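Local coordinates for outer membrane protein Omp121 (Bacteroides thetaiotaomicron, PDB 5FQ8), which belongs to the TonB-dependent receptors and probably imports peptide or other nutrients across the bacterial outer membrane, at residues 341-349 against 359-370; 812-820 against 909-917. All coordinates share one frame; numbering follows the deposited sequence.

Interaction 1 comes first along the chain and is complete before interaction 2 begins, so the two are in series. Their centres lie about 45 Å apart and their nearest atoms about 29 Å, without touching. Interaction 1 belongs to the long connection between strands 306-320 and 376-394, which pair with each other in the barrel wall; it folds that connection onto the start of helix 368-374. Interaction 2 lies in the wall itself, where strand 815-825 pairs with strand 899-915. Taken together they sample two levels of a TonB-dependent receptor: a loop region within reach of bound peptide and lipoprotein, and the transmembrane barrel that surrounds the plug.

Interaction 1: residues 341-349 against 359-370; sequences ISIIGLEDQ and YYTPYGVMNPYY
L346 and E347 pass alongside N367 and Y369, the CA atoms of E347 and Y369 coming within 5.6 Å. Residues 341-349 form no regular helix or strand, whereas 359-370 is mostly loop and ends in the first turn of helix 368-374. One hydrogen bond crosses between the segments, from the N367 side chain to the L346 backbone: N367 ND2 donates to L346 O over 2.9 Å, nearly straight at 171° and within the plane of the asparagine amide. The other end of that amide caps the helix, OD1 of N367 accepting from Y369 N at 3.1 Å. Using both ends fixes the rotation of the amide, and N354 O is a further partner of ND2.

E347 covers one face of the Y369 ring. Its CB stands 3.5 Å from the centroid of the Y369 ring, almost on the normal. With CG opposite the backbone N (chi1 180°) and the chain extended beyond, the carboxylate runs on past CE1, stacked with its plane 12° from the ring. F248 meets Y369 edge-to-face. L346 works differently: its CD1 reaches the ring edges of two tyrosines, 3.7 Å from Y360 CE1 and 3.8 Å from Y359 CE1. Over a face of Y360 lies I341 CG2, 4.1 Å from the centroid of the Y360 ring, with T361 CG2 on the opposite face.

S342 OG is hydrogen-bonded to T5 O of the BT_2262 lipoprotein chain. Between barrel strands 306-320 and 376-394, this is a loop packed on the N-cap of helix 368-374, the Y369 side chain about 6 Å from that of T285, a calcium-site residue.

Interaction 2: residues 812-820 against 909-917; sequences YKGISLGID and SVVLGWDLP
I815 through D820 pair with S909 through W914 as neighbouring antiparallel strands of the transmembrane beta barrel; the axes of 815-820 and 909-915 approach to 4.6 Å, with 167° between their N-to-C directions. A type II' turn from Y812 to I815 joins 815-825 to the preceding strand 802-812.

Backbone hydrogen bonds set the register. S816 and G913 exchange a reciprocal pair, with S816 N to G913 O at 2.7 Å, as do G818 and V911; single bonds follow from D820 N to S909 O and from D915 N to G814 O. CA-H...O contacts fill in between them, V910 CA lying 3.2 Å from G818 O.

Apolar contacts gather on the face that carries I815, L817, I819, V910, L912 and W914. L912 CD1 is the shared piece, 3.9 Å from I815 CG2 and also 3.9 Å from L817 CD1; L912 CG lies anti to its backbone N (chi1 177°), which carries the branch across toward the other strand. The side chains of I819 and V910 lie side by side, pointing the same way, with CG1 of I819 4.2 Å from CG2 of V910. A bound detergent molecule about 5 Å from the V910 side chain is consistent with this being the lipid-facing surface.

The other face carries S816, D820, S909 and V911; G818 and G913 add no side chain. D820 and S909 each have a weak link to K67, within the plug's sequence range, which suggests that this face looks into the barrel.

At the turn end, G814 O also lies in the plane of the W914 indole, at its edge, 3.9 Å from W914 CD1, while L916 CD2 covers a face of that ring.

Interaction 1: residues 341-349 against 359-370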
loop_
_atom_site.group_PDB
_atom_site.type_symbol
_atom_site.label_atom_id
_atom_site.label_comp_id
_atom_site.label_asym_id
_atom_site.label_seq_id
_atom_site.Cartn_x
_atom_site.Cartn_y
_atom_site.Cartn_z
ATOM N N ILE B 341 31.029 0.194 27.887
ATOM C CA ILE B 341 30.410 -0.968 27.264
ATOM C C ILE B 341 31.103 -1.268 25.946
ATOM O O ILE B 341 31.377 -0.363 25.155
ATOM C CB ILE B 341 28.909 -0.729 27.049
ATOM C CG1 ILE B 341 28.214 -0.531 28.390
ATOM C CG2 ILE B 341 28.302 -1.899 26.314
ATOM C CD1 ILE B 341 28.448 -1.648 29.350
ATOM N N SER B 342 31.390 -2.539 25.710
ATOM C CA SER B 342 32.056 -2.962 24.483
ATOM C C SER B 342 31.032 -3.118 23.371
ATOM O O SER B 342 30.236 -4.059 23.386
ATOM C CB SER B 342 32.795 -4.271 24.721
ATOM O OG SER B 342 33.367 -4.761 23.528
ATOM N N ILE B 343 31.078 -2.224 22.386
ATOM C CA ILE B 343 30.119 -2.267 21.288
ATOM C C ILE B 343 30.369 -3.469 20.382
ATOM O O ILE B 343 29.437 -4.187 20.020
ATOM C CB ILE B 343 30.161 -0.962 20.484
ATOM C CG1 ILE B 343 29.698 0.188 21.334
ATOM C CG2 ILE B 343 29.270 -1.047 19.294
ATOM C CD1 ILE B 343 29.576 1.432 20.544
ATOM N N ILE B 344 31.620 -3.695 19.972
ATOM C CA ILE B 344 31.863 -4.808 19.066
ATOM C C ILE B 344 31.614 -6.132 19.749
ATOM O O ILE B 344 31.600 -7.177 19.091
ATOM C CB ILE B 344 33.286 -4.784 18.493
ATOM C CG1 ILE B 344 34.299 -4.947 19.617
ATOM C CG2 ILE B 344 33.508 -3.547 17.683
ATOM C CD1 ILE B 344 35.687 -4.827 19.158
ATOM N N GLY B 345 31.443 -6.126 21.057
ATOM C CA GLY B 345 31.017 -7.341 21.715
ATOM C C GLY B 345 29.543 -7.631 21.630
ATOM O O GLY B 345 29.084 -8.600 22.239
ATOM N N LEU B 346 28.790 -6.825 20.892
ATOM C CA LEU B 346 27.360 -7.002 20.757
ATOM C C LEU B 346 26.937 -7.641 19.446
ATOM O O LEU B 346 25.745 -7.854 19.257
ATOM C CB LEU B 346 26.656 -5.655 20.896
ATOM C CG LEU B 346 26.884 -4.830 22.146
ATOM C CD1 LEU B 346 26.458 -3.435 21.829
ATOM C CD2 LEU B 346 26.091 -5.394 23.290
ATOM N N GLU B 347 27.864 -7.950 18.539
ATOM C CA GLU B 347 27.505 -8.376 17.188
ATOM C C GLU B 347 27.114 -9.840 17.127
ATOM O O GLU B 347 26.276 -10.222 16.306
ATOM C CB GLU B 347 28.679 -8.111 16.247
ATOM C CG GLU B 347 28.485 -8.503 14.792
ATOM C CD GLU B 347 29.746 -8.325 13.966
ATOM O OE1 GLU B 347 30.813 -8.107 14.574
ATOM O OE2 GLU B 347 29.677 -8.395 12.718
ATOM N N ASP B 348 27.706 -10.669 17.977
ATOM C CA ASP B 348 27.409 -12.095 18.035
ATOM C C ASP B 348 25.981 -12.314 18.516
ATOM O O ASP B 348 25.684 -12.118 19.695
ATOM C CB ASP B 348 28.413 -12.777 18.965
ATOM C CG ASP B 348 28.243 -14.265 19.021
ATOM O OD1 ASP B 348 27.620 -14.825 18.106
ATOM O OD2 ASP B 348 28.750 -14.872 19.989
ATOM N N GLN B 349 25.090 -12.714 17.615
ATOM C CA GLN B 349 23.712 -12.969 18.011
ATOM C C GLN B 349 23.517 -14.328 18.659
ATOM O O GLN B 349 22.441 -14.586 19.184
ATOM C CB GLN B 349 22.790 -12.853 16.811
ATOM C CG GLN B 349 22.835 -11.522 16.153
ATOM C CD GLN B 349 22.313 -10.434 17.041
ATOM O OE1 GLN B 349 21.174 -10.473 17.469
ATOM N NE2 GLN B 349 23.146 -9.461 17.334
ATOM N N TYR B 359 19.009 -7.203 25.178
ATOM C CA TYR B 359 20.005 -6.171 24.937
ATOM C C TYR B 359 20.224 -5.332 26.187
ATOM O O TYR B 359 19.313 -5.140 26.986
ATOM C CB TYR B 359 19.538 -5.298 23.793
ATOM C CG TYR B 359 20.527 -4.278 23.308
ATOM C CD1 TYR B 359 21.792 -4.647 22.889
ATOM C CD2 TYR B 359 20.174 -2.942 23.231
ATOM C CE1 TYR B 359 22.686 -3.705 22.435
ATOM C CE2 TYR B 359 21.051 -2.004 22.783
ATOM C CZ TYR B 359 22.306 -2.386 22.384
ATOM O OH TYR B 359 23.176 -1.436 21.935
ATOM N N TYR B 360 21.444 -4.821 26.361
ATOM C CA TYR B 360 21.808 -4.286 27.665
ATOM C C TYR B 360 21.011 -3.043 28.043
ATOM O O TYR B 360 20.971 -2.693 29.225
ATOM C CB TYR B 360 23.310 -4.003 27.729
ATOM C CG TYR B 360 23.793 -2.879 26.859
ATOM C CD1 TYR B 360 24.191 -3.112 25.563
ATOM C CD2 TYR B 360 23.865 -1.590 27.339
ATOM C CE1 TYR B 360 24.624 -2.102 24.769
ATOM C CE2 TYR B 360 24.296 -0.571 26.548
ATOM C CZ TYR B 360 24.672 -0.836 25.264
ATOM O OH TYR B 360 25.107 0.167 24.451
ATOM N N THR B 361 20.353 -2.378 27.094
ATOM C CA THR B 361 19.615 -1.188 27.455
ATOM C C THR B 361 18.288 -1.101 26.708
ATOM O O THR B 361 18.236 -1.356 25.505
ATOM C CB THR B 361 20.449 0.051 27.193
ATOM O OG1 THR B 361 19.728 1.198 27.652
ATOM C CG2 THR B 361 20.760 0.171 25.727
ATOM N N PRO B 362 17.212 -0.759 27.388
ATOM C CA PRO B 362 15.902 -0.784 26.746
ATOM C C PRO B 362 15.360 0.590 26.476
ATOM O O PRO B 362 14.147 0.745 26.356
ATOM C CB PRO B 362 15.053 -1.488 27.786
ATOM C CG PRO B 362 15.587 -0.938 29.072
ATOM C CD PRO B 362 17.074 -0.728 28.852
ATOM N N TYR B 363 16.225 1.585 26.383
ATOM C CA TYR B 363 15.780 2.970 26.401
ATOM C C TYR B 363 15.781 3.549 24.992
ATOM O O TYR B 363 16.630 4.351 24.623
ATOM C CB TYR B 363 16.655 3.775 27.345
ATOM C CG TYR B 363 16.543 3.392 28.810
ATOM C CD1 TYR B 363 15.315 3.303 29.433
ATOM C CD2 TYR B 363 17.668 3.118 29.562
ATOM C CE1 TYR B 363 15.215 2.962 30.762
ATOM C CE2 TYR B 363 17.572 2.771 30.884
ATOM C CZ TYR B 363 16.341 2.694 31.479
ATOM O OH TYR B 363 16.238 2.346 32.799
ATOM N N GLY B 364 14.790 3.147 24.209
ATOM C CA GLY B 364 14.578 3.804 22.944
ATOM C C GLY B 364 15.594 3.504 21.879
ATOM O O GLY B 364 15.632 4.196 20.863
ATOM N N VAL B 365 16.421 2.491 22.075
ATOM C CA VAL B 365 17.476 2.130 21.153
ATOM C C VAL B 365 17.544 0.613 21.078
ATOM O O VAL B 365 16.981 -0.093 21.906
ATOM C CB VAL B 365 18.833 2.707 21.589
ATOM C CG1 VAL B 365 18.825 4.214 21.525
ATOM C CG2 VAL B 365 19.167 2.226 22.981
ATOM N N MET B 366 18.287 0.121 20.090
ATOM C CA MET B 366 18.412 -1.303 19.822
ATOM C C MET B 366 19.840 -1.639 19.440
ATOM O O MET B 366 20.642 -0.763 19.112
ATOM C CB MET B 366 17.484 -1.750 18.698
ATOM C CG MET B 366 16.105 -2.186 19.123
ATOM S SD MET B 366 15.478 -3.264 17.855
ATOM C CE MET B 366 16.544 -4.647 18.112
ATOM N N ASN B 367 20.141 -2.927 19.460
ATOM C CA ASN B 367 21.456 -3.423 19.081
ATOM C C ASN B 367 21.802 -2.969 17.675
ATOM O O ASN B 367 21.113 -3.357 16.727
ATOM C CB ASN B 367 21.473 -4.943 19.159
ATOM C CG ASN B 367 22.860 -5.523 19.013
ATOM O OD1 ASN B 367 23.691 -5.006 18.284
ATOM N ND2 ASN B 367 23.112 -6.616 19.713
ATOM N N PRO B 368 22.866 -2.191 17.488
ATOM C CA PRO B 368 23.134 -1.619 16.165
ATOM C C PRO B 368 23.365 -2.657 15.106
ATOM O O PRO B 368 23.051 -2.421 13.937
ATOM C CB PRO B 368 24.397 -0.785 16.396
ATOM C CG PRO B 368 24.493 -0.601 17.858
ATOM C CD PRO B 368 23.916 -1.836 18.450
ATOM N N TYR B 369 23.920 -3.801 15.469
ATOM C CA TYR B 369 24.138 -4.827 14.467
ATOM C C TYR B 369 22.839 -5.498 14.067
ATOM O O TYR B 369 22.729 -5.996 12.945
ATOM C CB TYR B 369 25.132 -5.855 14.981
ATOM C CG TYR B 369 26.522 -5.315 15.235
ATOM C CD1 TYR B 369 27.446 -5.230 14.213
ATOM C CD2 TYR B 369 26.908 -4.914 16.499
ATOM C CE1 TYR B 369 28.706 -4.762 14.441
ATOM C CE2 TYR B 369 28.166 -4.445 16.736
ATOM C CZ TYR B 369 29.067 -4.371 15.703
ATOM O OH TYR B 369 30.335 -3.901 15.946
ATOM N N TYR B 370 21.848 -5.530 14.961
ATOM C CA TYR B 370 20.529 -5.995 14.562
ATOM C C TYR B 370 19.921 -5.053 13.538
ATOM O O TYR B 370 19.427 -5.491 12.500
ATOM C CB TYR B 370 19.605 -6.136 15.780
ATOM C CG TYR B 370 18.276 -6.759 15.413
ATOM C CD1 TYR B 370 17.250 -5.992 14.877
ATOM C CD2 TYR B 370 18.065 -8.119 15.563
ATOM C CE1 TYR B 370 16.061 -6.557 14.509
ATOM C CE2 TYR B 370 16.866 -8.692 15.198
ATOM C CZ TYR B 370 15.874 -7.905 14.674
ATOM O OH TYR B 370 14.692 -8.473 14.305
#

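Interaction 2: residues 812-820 against 909-917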
loop_
_atom_site.group_PDB
_atom_site.type_symbol
_atom_site.label_atom_id
_atom_site.label_comp_id
_atom_site.label_asym_id
_atom_site.label_seq_id
_atom_site.Cartn_x
_atom_site.Cartn_y
_atom_site.Cartn_z
ATOM N N TYR B 812 57.384 17.165 -11.369
ATOM C CA TYR B 812 58.795 16.863 -11.592
ATOM C C TYR B 812 58.900 15.691 -12.562
ATOM O O TYR B 812 58.748 14.535 -12.168
ATOM C CB TYR B 812 59.514 16.568 -10.286
ATOM C CG TYR B 812 60.926 16.086 -10.490
ATOM C CD1 TYR B 812 61.904 16.935 -10.972
ATOM C CD2 TYR B 812 61.277 14.774 -10.211
ATOM C CE1 TYR B 812 63.195 16.496 -11.169
ATOM C CE2 TYR B 812 62.561 14.324 -10.402
ATOM C CZ TYR B 812 63.518 15.188 -10.882
ATOM O OH TYR B 812 64.806 14.746 -11.077
ATOM N N LYS B 813 59.189 15.998 -13.822
ATOM C CA LYS B 813 59.302 14.986 -14.866
ATOM C C LYS B 813 57.983 14.254 -15.020
ATOM O O LYS B 813 57.040 14.783 -15.613
ATOM C CB LYS B 813 60.426 13.987 -14.566
ATOM C CG LYS B 813 61.812 14.457 -14.911
ATOM C CD LYS B 813 62.854 13.637 -14.170
ATOM C CE LYS B 813 64.214 13.623 -14.880
ATOM N NZ LYS B 813 64.901 14.935 -14.861
ATOM N N GLY B 814 57.907 13.044 -14.484
ATOM C CA GLY B 814 56.696 12.264 -14.621
ATOM C C GLY B 814 55.785 12.315 -13.415
ATOM O O GLY B 814 54.644 11.867 -13.494
ATOM N N ILE B 815 56.255 12.850 -12.316
ATOM C CA ILE B 815 55.516 12.846 -11.063
ATOM C C ILE B 815 54.685 14.114 -10.954
ATOM O O ILE B 815 55.080 15.175 -11.438
ATOM C CB ILE B 815 56.486 12.698 -9.879
ATOM C CG1 ILE B 815 57.219 11.377 -9.984
ATOM C CG2 ILE B 815 55.765 12.752 -8.556
ATOM C CD1 ILE B 815 58.639 11.541 -10.286
ATOM N N SER B 816 53.498 13.984 -10.366
ATOM C CA SER B 816 52.620 15.111 -10.084
ATOM C C SER B 816 52.221 15.073 -8.617
ATOM O O SER B 816 52.186 14.009 -8.002
ATOM C CB SER B 816 51.378 15.083 -10.960
ATOM O OG SER B 816 51.611 14.321 -12.127
ATOM N N LEU B 817 51.962 16.238 -8.043
ATOM C CA LEU B 817 51.408 16.298 -6.701
ATOM C C LEU B 817 50.454 17.468 -6.602
ATOM O O LEU B 817 50.743 18.557 -7.092
ATOM C CB LEU B 817 52.483 16.429 -5.637
ATOM C CG LEU B 817 51.969 16.222 -4.227
ATOM C CD1 LEU B 817 51.369 14.869 -4.155
ATOM C CD2 LEU B 817 53.107 16.300 -3.279
ATOM N N GLY B 818 49.315 17.226 -5.977
ATOM C CA GLY B 818 48.317 18.255 -5.793
ATOM C C GLY B 818 47.781 18.238 -4.385
ATOM O O GLY B 818 47.480 17.180 -3.837
ATOM N N ILE B 819 47.686 19.409 -3.774
ATOM C CA ILE B 819 47.253 19.530 -2.392
ATOM C C ILE B 819 46.296 20.699 -2.328
ATOM O O ILE B 819 46.692 21.835 -2.605
ATOM C CB ILE B 819 48.428 19.752 -1.433
ATOM C CG1 ILE B 819 49.390 18.584 -1.521
ATOM C CG2 ILE B 819 47.925 19.826 -0.038
ATOM C CD1 ILE B 819 50.471 18.624 -0.499
ATOM N N ASP B 820 45.043 20.434 -1.980
ATOM C CA ASP B 820 44.037 21.479 -1.909
ATOM C C ASP B 820 43.462 21.567 -0.503
ATOM O O ASP B 820 43.189 20.545 0.131
ATOM C CB ASP B 820 42.945 21.230 -2.930
ATOM C CG ASP B 820 43.498 20.984 -4.283
ATOM O OD1 ASP B 820 44.041 19.889 -4.493
ATOM O OD2 ASP B 820 43.409 21.889 -5.129
ATOM N N SER B 909 41.765 17.345 -0.750
ATOM C CA SER B 909 42.279 16.262 -1.581
ATOM C C SER B 909 43.793 16.318 -1.680
ATOM O O SER B 909 44.399 17.386 -1.596
ATOM C CB SER B 909 41.696 16.327 -2.984
ATOM O OG SER B 909 42.090 17.525 -3.620
ATOM N N VAL B 910 44.397 15.153 -1.884
ATOM C CA VAL B 910 45.810 15.033 -2.241
ATOM C C VAL B 910 45.947 13.961 -3.314
ATOM O O VAL B 910 45.530 12.819 -3.107
ATOM C CB VAL B 910 46.684 14.684 -1.024
ATOM C CG1 VAL B 910 48.102 14.420 -1.465
ATOM C CG2 VAL B 910 46.656 15.792 -0.020
ATOM N N VAL B 911 46.548 14.309 -4.452
ATOM C CA VAL B 911 46.707 13.385 -5.575
ATOM C C VAL B 911 48.182 13.261 -5.949
ATOM O O VAL B 911 48.813 14.250 -6.327
ATOM C CB VAL B 911 45.895 13.835 -6.798
ATOM C CG1 VAL B 911 45.817 12.711 -7.778
ATOM C CG2 VAL B 911 44.529 14.260 -6.391
ATOM N N LEU B 912 48.714 12.044 -5.893
ATOM C CA LEU B 912 50.087 11.750 -6.291
ATOM C C LEU B 912 50.049 10.922 -7.567
ATOM O O LEU B 912 49.670 9.748 -7.542
ATOM C CB LEU B 912 50.835 11.016 -5.183
ATOM C CG LEU B 912 52.264 10.595 -5.516
ATOM C CD1 LEU B 912 53.019 11.801 -5.928
ATOM C CD2 LEU B 912 52.965 9.937 -4.365
ATOM N N GLY B 913 50.453 11.517 -8.673
ATOM C CA GLY B 913 50.395 10.860 -9.971
ATOM C C GLY B 913 51.773 10.552 -10.521
ATOM O O GLY B 913 52.685 11.374 -10.423
ATOM N N TRP B 914 51.916 9.362 -11.104
ATOM C CA TRP B 914 53.144 8.966 -11.790
ATOM C C TRP B 914 52.847 8.530 -13.223
ATOM O O TRP B 914 52.449 7.391 -13.459
ATOM C CB TRP B 914 53.862 7.856 -11.047
ATOM C CG TRP B 914 55.125 7.480 -11.723
ATOM C CD1 TRP B 914 55.823 8.227 -12.612
ATOM C CD2 TRP B 914 55.842 6.253 -11.580
ATOM N NE1 TRP B 914 56.930 7.550 -13.033
ATOM C CE2 TRP B 914 56.969 6.333 -12.410
ATOM C CE3 TRP B 914 55.639 5.095 -10.829
ATOM C CZ2 TRP B 914 57.894 5.303 -12.511
ATOM C CZ3 TRP B 914 56.559 4.069 -10.932
ATOM C CH2 TRP B 914 57.671 4.181 -11.765
ATOM N N ASP B 915 53.080 9.422 -14.177
ATOM C CA ASP B 915 53.025 9.080 -15.593
ATOM C C ASP B 915 54.304 8.337 -15.979
ATOM O O ASP B 915 55.396 8.891 -15.860
ATOM C CB ASP B 915 52.875 10.357 -16.415
ATOM C CG ASP B 915 51.747 10.289 -17.403
ATOM O OD1 ASP B 915 51.604 9.249 -18.081
ATOM O OD2 ASP B 915 51.005 11.292 -17.501
ATOM N N LEU B 916 54.183 7.092 -16.437
ATOM C CA LEU B 916 55.377 6.312 -16.765
ATOM C C LEU B 916 56.055 6.860 -18.021
ATOM O O LEU B 916 55.381 7.278 -18.963
ATOM C CB LEU B 916 55.039 4.840 -16.981
ATOM C CG LEU B 916 54.472 4.008 -15.834
ATOM C CD1 LEU B 916 54.669 2.560 -16.149
ATOM C CD2 LEU B 916 55.135 4.343 -14.534
ATOM N N PRO B 917 57.383 6.847 -18.066
ATOM C CA PRO B 917 58.101 7.333 -19.249
ATOM C C PRO B 917 57.768 6.536 -20.497
ATOM O O PRO B 917 57.819 5.304 -20.499
ATOM C CB PRO B 917 59.565 7.143 -18.855
ATOM C CG PRO B 917 59.526 6.013 -17.867
ATOM C CD PRO B 917 58.304 6.294 -17.063
#